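PDB 5GV0: lysosome-associated membrane glycoprotein 1 from Mus musculus, which is a heavily glycosylated lysosomal membrane protein whose luminal domains probably help shield the membrane and mediate assembly with other LAMP molecules. Local coordinates for residues A[82-87]-A[133-138]. Residues are numbered along the deposited sequence; the frame is centred on the assembly and turned at random.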
ATOM      1  N   PHE A  82     -14.383   1.978   1.785  1.00 11.32           N
ATOM      2  CA  PHE A  82     -13.021   2.019   2.309  1.00 10.61           C
ATOM      3  C   PHE A  82     -12.058   2.368   1.186  1.00  9.90           C
ATOM      4  O   PHE A  82     -12.392   2.250   0.008  1.00 11.19           O
ATOM      5  CB  PHE A  82     -12.616   0.688   2.972  1.00 10.16           C
ATOM      6  CG  PHE A  82     -12.488  -0.471   2.014  1.00  9.73           C
ATOM      7  CD1 PHE A  82     -11.303  -0.707   1.325  1.00 11.15           C
ATOM      8  CD2 PHE A  82     -13.552  -1.339   1.821  1.00 10.99           C
ATOM      9  CE1 PHE A  82     -11.195  -1.777   0.448  1.00 12.59           C
ATOM     10  CE2 PHE A  82     -13.443  -2.409   0.944  1.00 11.33           C
ATOM     11  CZ  PHE A  82     -12.270  -2.628   0.266  1.00 10.30           C
ATOM     12  N   PHE A  83     -10.855   2.786   1.562  1.00 10.08           N
ATOM     13  CA  PHE A  83      -9.875   3.242   0.594  1.00  9.95           C
ATOM     14  C   PHE A  83      -8.513   3.371   1.245  1.00 12.45           C
ATOM     15  O   PHE A  83      -8.404   3.510   2.465  1.00 10.34           O
ATOM     16  CB  PHE A  83     -10.294   4.597  -0.024  1.00 11.59           C
ATOM     17  CG  PHE A  83     -10.732   5.617   0.984  1.00 14.25           C
ATOM     18  CD1 PHE A  83      -9.816   6.475   1.572  1.00 19.02           C
ATOM     19  CD2 PHE A  83     -12.064   5.720   1.344  1.00 16.45           C
ATOM     20  CE1 PHE A  83     -10.221   7.411   2.505  1.00 24.60           C
ATOM     21  CE2 PHE A  83     -12.475   6.656   2.276  1.00 22.58           C
ATOM     22  CZ  PHE A  83     -11.553   7.503   2.853  1.00 21.91           C
ATOM     23  N   LEU A  84      -7.479   3.297   0.417  1.00 10.85           N
ATOM     24  CA  LEU A  84      -6.133   3.670   0.831  1.00 10.57           C
ATOM     25  C   LEU A  84      -6.121   5.176   1.027  1.00  9.96           C
ATOM     26  O   LEU A  84      -6.396   5.925   0.076  1.00 11.57           O
ATOM     27  CB  LEU A  84      -5.110   3.252  -0.218  1.00 10.65           C
ATOM     28  CG  LEU A  84      -3.659   3.635   0.084  1.00 10.69           C
ATOM     29  CD1 LEU A  84      -3.101   2.762   1.203  1.00 11.61           C
ATOM     30  CD2 LEU A  84      -2.807   3.524  -1.162  1.00 11.31           C
ATOM     31  N   GLN A  85      -5.841   5.625   2.250  1.00  9.19           N
ATOM     32  CA  GLN A  85      -5.850   7.055   2.532  1.00 11.19           C
ATOM     33  C   GLN A  85      -4.454   7.599   2.821  1.00 10.23           C
ATOM     34  O   GLN A  85      -4.240   8.807   2.788  1.00 10.81           O
ATOM     35  CB  GLN A  85      -6.802   7.366   3.699  1.00 14.01           C
ATOM     36  CG  GLN A  85      -6.389   6.838   5.043  1.00 19.33           C
ATOM     37  CD  GLN A  85      -7.376   7.216   6.129  1.00 20.57           C
ATOM     38  OE1 GLN A  85      -8.302   8.007   5.905  1.00 20.00           O
ATOM     39  NE2 GLN A  85      -7.195   6.637   7.313  1.00 23.49           N
ATOM     40  N   GLY A  86      -3.495   6.721   3.091  1.00  9.99           N
ATOM     41  CA  GLY A  86      -2.180   7.204   3.446  1.00 11.49           C
ATOM     42  C   GLY A  86      -1.047   6.255   3.138  1.00 11.29           C
ATOM     43  O   GLY A  86      -1.225   5.042   3.124  1.00 10.15           O
ATOM     44  N   VAL A  87       0.124   6.830   2.888  1.00  9.54           N
ATOM     45  CA  VAL A  87       1.357   6.079   2.721  1.00  9.77           C
ATOM     46  C   VAL A  87       2.459   6.731   3.552  1.00 14.84           C
ATOM     47  O   VAL A  87       2.604   7.956   3.543  1.00 11.03           O
ATOM     48  CB  VAL A  87       1.790   6.027   1.237  1.00 10.79           C
ATOM     49  CG1 VAL A  87       3.269   5.630   1.096  1.00 13.94           C
ATOM     50  CG2 VAL A  87       0.889   5.083   0.459  1.00 11.14           C
ATOM     51  N   LEU A 133       8.029  10.455  -5.319  1.00 11.08           N
ATOM     52  CA  LEU A 133       7.696   9.070  -4.975  1.00 11.60           C
ATOM     53  C   LEU A 133       6.316   8.662  -5.456  1.00 10.31           C
ATOM     54  O   LEU A 133       5.326   9.324  -5.145  1.00 10.10           O
ATOM     55  CB  LEU A 133       7.767   8.863  -3.462  1.00 10.71           C
ATOM     56  CG  LEU A 133       7.285   7.503  -2.942  1.00  9.72           C
ATOM     57  CD1 LEU A 133       8.253   6.390  -3.338  1.00 13.81           C
ATOM     58  CD2 LEU A 133       7.118   7.548  -1.431  1.00 13.28           C
ATOM     59  N   SER A 134       6.238   7.565  -6.198  1.00  9.91           N
ATOM     60  CA  SER A 134       4.942   6.959  -6.462  1.00 10.08           C
ATOM     61  C   SER A 134       4.924   5.536  -5.923  1.00  9.12           C
ATOM     62  O   SER A 134       5.958   4.858  -5.857  1.00 10.67           O
ATOM     63  CB  SER A 134       4.600   6.976  -7.956  1.00 16.88           C
ATOM     64  OG  SER A 134       5.533   6.229  -8.711  1.00 21.72           O
ATOM     65  N   LEU A 135       3.744   5.108  -5.492  1.00 11.34           N
ATOM     66  CA  LEU A 135       3.515   3.721  -5.130  1.00 10.98           C
ATOM     67  C   LEU A 135       2.827   3.056  -6.300  1.00 12.43           C
ATOM     68  O   LEU A 135       1.677   3.374  -6.613  1.00 12.16           O
ATOM     69  CB  LEU A 135       2.658   3.615  -3.871  1.00 10.23           C
ATOM     70  CG  LEU A 135       2.222   2.202  -3.477  1.00 10.51           C
ATOM     71  CD1 LEU A 135       3.413   1.342  -3.062  1.00 13.94           C
ATOM     72  CD2 LEU A 135       1.176   2.258  -2.368  1.00 13.98           C
ATOM     73  N   ASN A 136       3.540   2.153  -6.960  1.00 11.17           N
ATOM     74  CA  ASN A 136       2.998   1.446  -8.107  1.00  9.51           C
ATOM     75  C   ASN A 136       2.310   0.174  -7.651  1.00 11.84           C
ATOM     76  O   ASN A 136       2.939  -0.753  -7.140  1.00 12.97           O
ATOM     77  CB  ASN A 136       4.106   1.166  -9.122  1.00 10.95           C
ATOM     78  CG  ASN A 136       4.714   2.446  -9.656  1.00 19.23           C
ATOM     79  OD1 ASN A 136       4.134   3.526  -9.508  1.00 20.55           O
ATOM     80  ND2 ASN A 136       5.875   2.337 -10.291  1.00 19.36           N
ATOM     81  N   VAL A 137       0.988   0.187  -7.782  1.00 14.21           N
ATOM     82  CA  VAL A 137       0.151  -0.953  -7.455  1.00 12.93           C
ATOM     83  C   VAL A 137      -0.014  -1.726  -8.742  1.00 16.28           C
ATOM     84  O   VAL A 137      -0.862  -1.404  -9.578  1.00 16.15           O
ATOM     85  CB  VAL A 137      -1.208  -0.522  -6.887  1.00 13.43           C
ATOM     86  CG1 VAL A 137      -2.004  -1.743  -6.479  1.00 14.91           C
ATOM     87  CG2 VAL A 137      -1.009   0.399  -5.695  1.00 15.70           C
ATOM     88  N   PHE A 138       0.835  -2.726  -8.909  1.00 14.82           N
ATOM     89  CA  PHE A 138       0.943  -3.434 -10.172  1.00 14.83           C
ATOM     90  C   PHE A 138      -0.281  -4.314 -10.375  1.00 13.52           C
ATOM     91  O   PHE A 138      -0.849  -4.366 -11.470  1.00 15.89           O
ATOM     92  CB  PHE A 138       2.237  -4.254 -10.200  1.00 15.93           C
ATOM     93  CG  PHE A 138       2.492  -4.928 -11.504  1.00 16.15           C
ATOM     94  CD1 PHE A 138       3.079  -4.234 -12.548  1.00 21.09           C
ATOM     95  CD2 PHE A 138       2.146  -6.256 -11.692  1.00 18.75           C
ATOM     96  CE1 PHE A 138       3.313  -4.858 -13.758  1.00 20.72           C
ATOM     97  CE2 PHE A 138       2.379  -6.885 -12.897  1.00 18.60           C
ATOM     98  CZ  PHE A 138       2.959  -6.185 -13.930  1.00 22.61           C
TER
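Val87 CA and Leu135 CA, 8.5 Å apart, are the nearest CA pair between segment 82-87 and strand 133-138, and no hydrogen bond joins the two. The CB atoms of Leu84, Val87 and Leu135 all point toward the opposing segment. Leu135 CD2 is the shared methyl: it lies 4.0 Å from Val87 CG2 and 4.3 Å from Leu84 CD2, a purely van der Waals meeting of branch ends. Val87 offers the methyl that stands anti to its carbonyl carbon, while Leu135 sets CG anti to the backbone N (chi1 174°) and touches through its CD2 branch. The contact joins two sheets across the interior of the beta-prism fold of LAMP luminal domains: strand 81-92 belongs to the antiparallel sheet and strand 133-138 to the mixed one, and all three touching residues are buried. Leu71 of strand 67-76 touches all three side chains, and Ile127 meets Leu84 from strand 125-128. A classic beta bulge, with Gln85 and Gly86 both facing Gln72, lets Leu84 and Val87, three residues apart, both direct CB inward. On the other face of strand 133-138, Ser134 OG donates to Asn136 OD1 at 3.1 Å; His126 also binds that oxygen, and Gln24 holds the amide nitrogen.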